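Local coordinates for protein ribulose bisphosphate carboxylase (PDB 6HUN) that probably catalyses the addition of carbon dioxide and water to ribulose 1,5-bisphosphate, giving two molecules of 3-phosphoglycerate, at residues K38-P49 with I132-P143. Numbering follows the deposited sequence.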
loop_
_atom_site.group_PDB
_atom_site.type_symbol
_atom_site.label_atom_id
_atom_site.label_comp_id
_atom_site.label_asym_id
_atom_site.label_seq_id
_atom_site.Cartn_x
_atom_site.Cartn_y
_atom_site.Cartn_z
ATOM N N LYS A 38 9.322 18.266 22.514
ATOM C CA LYS A 38 9.635 16.871 22.201
ATOM C C LYS A 38 8.378 16.009 22.103
ATOM O O LYS A 38 8.499 14.810 21.808
ATOM C CB LYS A 38 10.601 16.270 23.255
ATOM C CG LYS A 38 12.126 16.460 22.996
ATOM C CD LYS A 38 12.506 16.325 21.508
ATOM C CE LYS A 38 13.023 14.914 21.124
ATOM N NZ LYS A 38 13.175 14.693 19.630
ATOM N N ASP A 39 7.184 16.584 22.310
ATOM C CA ASP A 39 5.931 15.830 22.424
ATOM C C ASP A 39 5.011 15.953 21.207
ATOM O O ASP A 39 3.844 15.571 21.287
ATOM C CB ASP A 39 5.160 16.279 23.656
ATOM C CG ASP A 39 4.878 17.773 23.652
ATOM O OD1 ASP A 39 5.599 18.509 22.926
ATOM O OD2 ASP A 39 3.955 18.217 24.389
ATOM N N GLU A 40 5.487 16.501 20.102
ATOM C CA GLU A 40 4.708 16.636 18.884
ATOM C C GLU A 40 5.282 15.665 17.870
ATOM O O GLU A 40 6.477 15.370 17.904
ATOM C CB GLU A 40 4.793 18.063 18.349
ATOM C CG GLU A 40 4.221 19.156 19.277
ATOM C CD GLU A 40 3.658 20.290 18.444
ATOM O OE1 GLU A 40 4.426 21.252 18.191
ATOM O OE2 GLU A 40 2.487 20.205 17.979
ATOM N N VAL A 41 4.431 15.149 16.987
ATOM C CA VAL A 41 4.948 14.439 15.810
ATOM C C VAL A 41 5.550 15.454 14.858
ATOM O O VAL A 41 4.962 16.509 14.610
ATOM C CB VAL A 41 3.830 13.649 15.112
ATOM C CG1 VAL A 41 4.301 13.140 13.657
ATOM C CG2 VAL A 41 3.328 12.543 15.993
ATOM N N ILE A 42 6.729 15.147 14.315
ATOM C CA ILE A 42 7.414 16.010 13.362
ATOM C C ILE A 42 7.612 15.231 12.063
ATOM O O ILE A 42 8.240 14.179 12.095
ATOM C CB ILE A 42 8.782 16.446 13.915
ATOM C CG1 ILE A 42 8.616 17.197 15.278
ATOM C CG2 ILE A 42 9.511 17.268 12.868
ATOM C CD1 ILE A 42 8.076 18.494 15.034
ATOM N N ALA A 43 7.155 15.771 10.940
ATOM C CA ALA A 43 7.428 15.186 9.615
ATOM C C ALA A 43 8.405 16.089 8.872
ATOM O O ALA A 43 8.255 17.314 8.907
ATOM C CB ALA A 43 6.132 15.047 8.788
ATOM N N VAL A 44 9.350 15.502 8.131
ATOM C CA VAL A 44 10.194 16.253 7.219
ATOM C C VAL A 44 9.900 15.802 5.785
ATOM O O VAL A 44 9.971 14.601 5.456
ATOM C CB VAL A 44 11.682 16.164 7.582
ATOM C CG1 VAL A 44 12.118 14.725 7.747
ATOM C CG2 VAL A 44 12.482 16.893 6.519
ATOM N N PHE A 45 9.466 16.753 4.980
ATOM C CA PHE A 45 9.008 16.527 3.612
ATOM C C PHE A 45 10.012 17.160 2.674
ATOM O O PHE A 45 10.532 18.235 2.962
ATOM C CB PHE A 45 7.636 17.179 3.335
ATOM C CG PHE A 45 6.510 16.674 4.193
ATOM C CD1 PHE A 45 5.893 15.447 3.933
ATOM C CD2 PHE A 45 5.981 17.461 5.191
ATOM C CE1 PHE A 45 4.790 15.035 4.739
ATOM C CE2 PHE A 45 4.942 17.043 5.970
ATOM C CZ PHE A 45 4.339 15.800 5.751
ATOM N N ARG A 46 10.229 16.539 1.524
ATOM C CA ARG A 46 10.958 17.197 0.441
ATOM C C ARG A 46 9.931 17.643 -0.604
ATOM O O ARG A 46 9.256 16.801 -1.205
ATOM C CB ARG A 46 11.995 16.240 -0.151
ATOM C CG ARG A 46 12.750 16.928 -1.306
ATOM C CD ARG A 46 13.862 15.961 -1.846
ATOM N NE ARG A 46 14.744 16.663 -2.791
ATOM C CZ ARG A 46 15.898 16.149 -3.214
ATOM N NH1 ARG A 46 16.289 14.951 -2.777
ATOM N NH2 ARG A 46 16.681 16.848 -4.058
ATOM N N VAL A 47 9.775 18.951 -0.773
ATOM C CA VAL A 47 8.618 19.541 -1.456
ATOM C C VAL A 47 9.125 20.249 -2.692
ATOM O O VAL A 47 10.007 21.124 -2.595
ATOM C CB VAL A 47 7.863 20.546 -0.558
ATOM C CG1 VAL A 47 6.632 21.131 -1.264
ATOM C CG2 VAL A 47 7.507 19.902 0.829
ATOM N N THR A 48 8.561 19.887 -3.833
ATOM C CA THR A 48 8.743 20.590 -5.096
ATOM C C THR A 48 7.424 21.276 -5.460
ATOM O O THR A 48 6.479 20.612 -5.946
ATOM C CB THR A 48 9.181 19.644 -6.209
ATOM O OG1 THR A 48 10.378 18.954 -5.825
ATOM C CG2 THR A 48 9.432 20.440 -7.504
ATOM N N PRO A 49 7.298 22.564 -5.214
ATOM C CA PRO A 49 6.035 23.250 -5.525
ATOM C C PRO A 49 5.788 23.228 -7.011
ATOM O O PRO A 49 6.718 23.228 -7.819
ATOM C CB PRO A 49 6.271 24.673 -5.011
ATOM C CG PRO A 49 7.520 24.571 -4.139
ATOM C CD PRO A 49 8.339 23.497 -4.724
ATOM N N ILE A 132 1.446 20.770 -5.713
ATOM C CA ILE A 132 2.669 20.011 -5.479
ATOM C C ILE A 132 3.076 19.355 -6.784
ATOM O O ILE A 132 2.313 18.544 -7.339
ATOM C CB ILE A 132 2.469 18.927 -4.395
ATOM C CG1 ILE A 132 1.609 19.447 -3.264
ATOM C CG2 ILE A 132 3.810 18.539 -3.803
ATOM C CD1 ILE A 132 2.345 20.529 -2.439
ATOM N N ALA A 133 4.318 19.609 -7.234
ATOM C CA ALA A 133 4.839 18.801 -8.338
ATOM C C ALA A 133 5.561 17.525 -7.843
ATOM O O ALA A 133 5.597 16.506 -8.562
ATOM C CB ALA A 133 5.782 19.648 -9.191
ATOM N N GLY A 134 6.099 17.557 -6.633
ATOM C CA GLY A 134 6.664 16.357 -6.004
ATOM C C GLY A 134 6.615 16.493 -4.498
ATOM O O GLY A 134 6.804 17.596 -3.958
ATOM N N LEU A 135 6.361 15.379 -3.789
ATOM C CA LEU A 135 6.290 15.399 -2.325
ATOM C C LEU A 135 6.918 14.077 -1.896
ATOM O O LEU A 135 6.409 12.991 -2.261
ATOM C CB LEU A 135 4.816 15.528 -1.874
ATOM C CG LEU A 135 4.744 15.468 -0.338
ATOM C CD1 LEU A 135 5.444 16.718 0.239
ATOM C CD2 LEU A 135 3.276 15.416 0.033
ATOM N N ARG A 136 8.068 14.153 -1.236
ATOM C CA ARG A 136 8.665 12.968 -0.635
ATOM C C ARG A 136 8.639 13.051 0.889
ATOM O O ARG A 136 9.079 14.049 1.489
ATOM C CB ARG A 136 10.109 12.752 -1.071
ATOM C CG ARG A 136 10.331 11.269 -1.041
ATOM C CD ARG A 136 11.559 10.854 -0.710
ATOM N NE ARG A 136 11.828 9.568 -1.301
ATOM C CZ ARG A 136 12.957 8.948 -1.042
ATOM N NH1 ARG A 136 13.269 7.849 -1.662
ATOM N NH2 ARG A 136 13.791 9.566 -0.219
ATOM N N VAL A 137 8.119 12.028 1.521
ATOM C CA VAL A 137 8.117 12.024 2.991
ATOM C C VAL A 137 9.417 11.364 3.403
ATOM O O VAL A 137 9.606 10.170 3.152
ATOM C CB VAL A 137 6.903 11.289 3.588
ATOM C CG1 VAL A 137 6.911 11.583 5.109
ATOM C CG2 VAL A 137 5.616 11.859 2.968
ATOM N N GLU A 138 10.315 12.141 4.004
ATOM C CA GLU A 138 11.658 11.629 4.259
ATOM C C GLU A 138 11.763 10.901 5.615
ATOM O O GLU A 138 12.445 9.864 5.728
ATOM C CB GLU A 138 12.668 12.790 4.228
ATOM C CG GLU A 138 12.692 13.628 2.953
ATOM C CD GLU A 138 13.412 12.937 1.776
ATOM O OE1 GLU A 138 13.611 11.708 1.759
ATOM O OE2 GLU A 138 13.716 13.638 0.784
ATOM N N ASP A 139 11.113 11.442 6.645
ATOM C CA ASP A 139 11.199 10.864 7.965
ATOM C C ASP A 139 10.091 11.465 8.819
ATOM O O ASP A 139 9.584 12.549 8.535
ATOM C CB ASP A 139 12.575 11.181 8.605
ATOM C CG ASP A 139 12.891 10.264 9.801
ATOM O OD1 ASP A 139 12.071 9.342 10.085
ATOM O OD2 ASP A 139 13.998 10.433 10.380
ATOM N N VAL A 140 9.800 10.793 9.926
ATOM C CA VAL A 140 8.789 11.278 10.877
ATOM C C VAL A 140 9.318 10.915 12.230
ATOM O O VAL A 140 9.729 9.767 12.432
ATOM C CB VAL A 140 7.397 10.645 10.649
ATOM C CG1 VAL A 140 6.408 11.146 11.718
ATOM C CG2 VAL A 140 6.849 11.057 9.275
ATOM N N TYR A 141 9.316 11.910 13.132
ATOM C CA TYR A 141 9.706 11.727 14.516
ATOM C C TYR A 141 8.442 11.420 15.288
ATOM O O TYR A 141 7.456 12.178 15.198
ATOM C CB TYR A 141 10.335 12.997 15.063
ATOM C CG TYR A 141 10.241 13.053 16.595
ATOM C CD1 TYR A 141 11.099 12.293 17.359
ATOM C CD2 TYR A 141 9.277 13.811 17.235
ATOM C CE1 TYR A 141 11.061 12.324 18.785
ATOM C CE2 TYR A 141 9.198 13.846 18.699
ATOM C CZ TYR A 141 10.103 13.079 19.425
ATOM O OH TYR A 141 10.099 13.051 20.805
ATOM N N PHE A 142 8.471 10.314 16.031
ATOM C CA PHE A 142 7.347 9.890 16.852
ATOM C C PHE A 142 7.680 10.170 18.310
ATOM O O PHE A 142 8.688 9.642 18.798
ATOM C CB PHE A 142 7.050 8.412 16.654
ATOM C CG PHE A 142 6.602 8.101 15.260
ATOM C CD1 PHE A 142 5.331 8.461 14.863
ATOM C CD2 PHE A 142 7.458 7.569 14.353
ATOM C CE1 PHE A 142 4.902 8.214 13.551
ATOM C CE2 PHE A 142 7.020 7.283 13.037
ATOM C CZ PHE A 142 5.762 7.628 12.659
ATOM N N PRO A 143 6.895 10.973 19.028
ATOM C CA PRO A 143 7.201 11.208 20.488
ATOM C C PRO A 143 6.845 10.000 21.325
ATOM O O PRO A 143 6.025 9.168 20.919
ATOM C CB PRO A 143 6.323 12.406 20.851
ATOM C CG PRO A 143 5.176 12.353 19.926
ATOM C CD PRO A 143 5.714 11.752 18.590
HETATM O O HOH W 1 14.923 12.828 -1.272
#
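Tyr141 closes one end of this antiparallel strand pair: its OH donates to Lys38 O (2.6 Å) in the carbonyl plane, on a lone pair. With CG anti to the backbone N (chi1 157°), the ring reaches back along 38-49, its edge against Glu40 O, a buried carbonyl that finds no partner. The poorly ordered Lys38 bends so that NZ lies 3.8 Å from the Tyr141 ring centroid, an off-centre cation-pi contact. A leucine in place of Tyr141 would probably leave Lys38 O without its donor and the lysine ammonium without a ring to rest on.

From there the backbones zip together, Ile42 with Tyr141 and Arg46 with Arg136 bonding both ways. Two classic beta bulges interrupt the ladder. At the first, Glu138 and Asp139 both face Val44, whose O takes Glu138 N and whose N gives to Asp139 O. At the second, Thr48 O accepts Ala133 N at 2.7 Å and Gly134 N at 3.2 Å, and Thr48 N gives to Gly134 O.

The first bulge turns Glu138 toward 38-49. Its OE1 is met by Arg136 NH2 (2.9 Å) on the syn side, a salt bridge within the strand; a water bonds both OE2 and Arg46 NH1, though its leg to OE2 is very short. The extended Arg46 spends NH2 on a salt bridge to Asp96 and NE on a hydrogen bond to Ser98. Asp139 OD1 accepts Val140 N from above the carboxylate plane and pairs with Lys317.

The face away from Arg46 and Asp139 is apolar: Phe45 CD1 meets Val137 CG2 (3.7 Å) at the ring edge, and Leu135 CD1 touches both Phe45 CB and Val47 CG2.

In the N-terminal domain's sheet, 41-49 lies between 99-105 and 132-141; the latter pairs in parallel with 309-310, from the catalytic-domain range like helix 312-322, which meets Val137, Asp139 and Phe142. Helix 55-65 packs on Phe45, Val47 and Leu135 through Ile62.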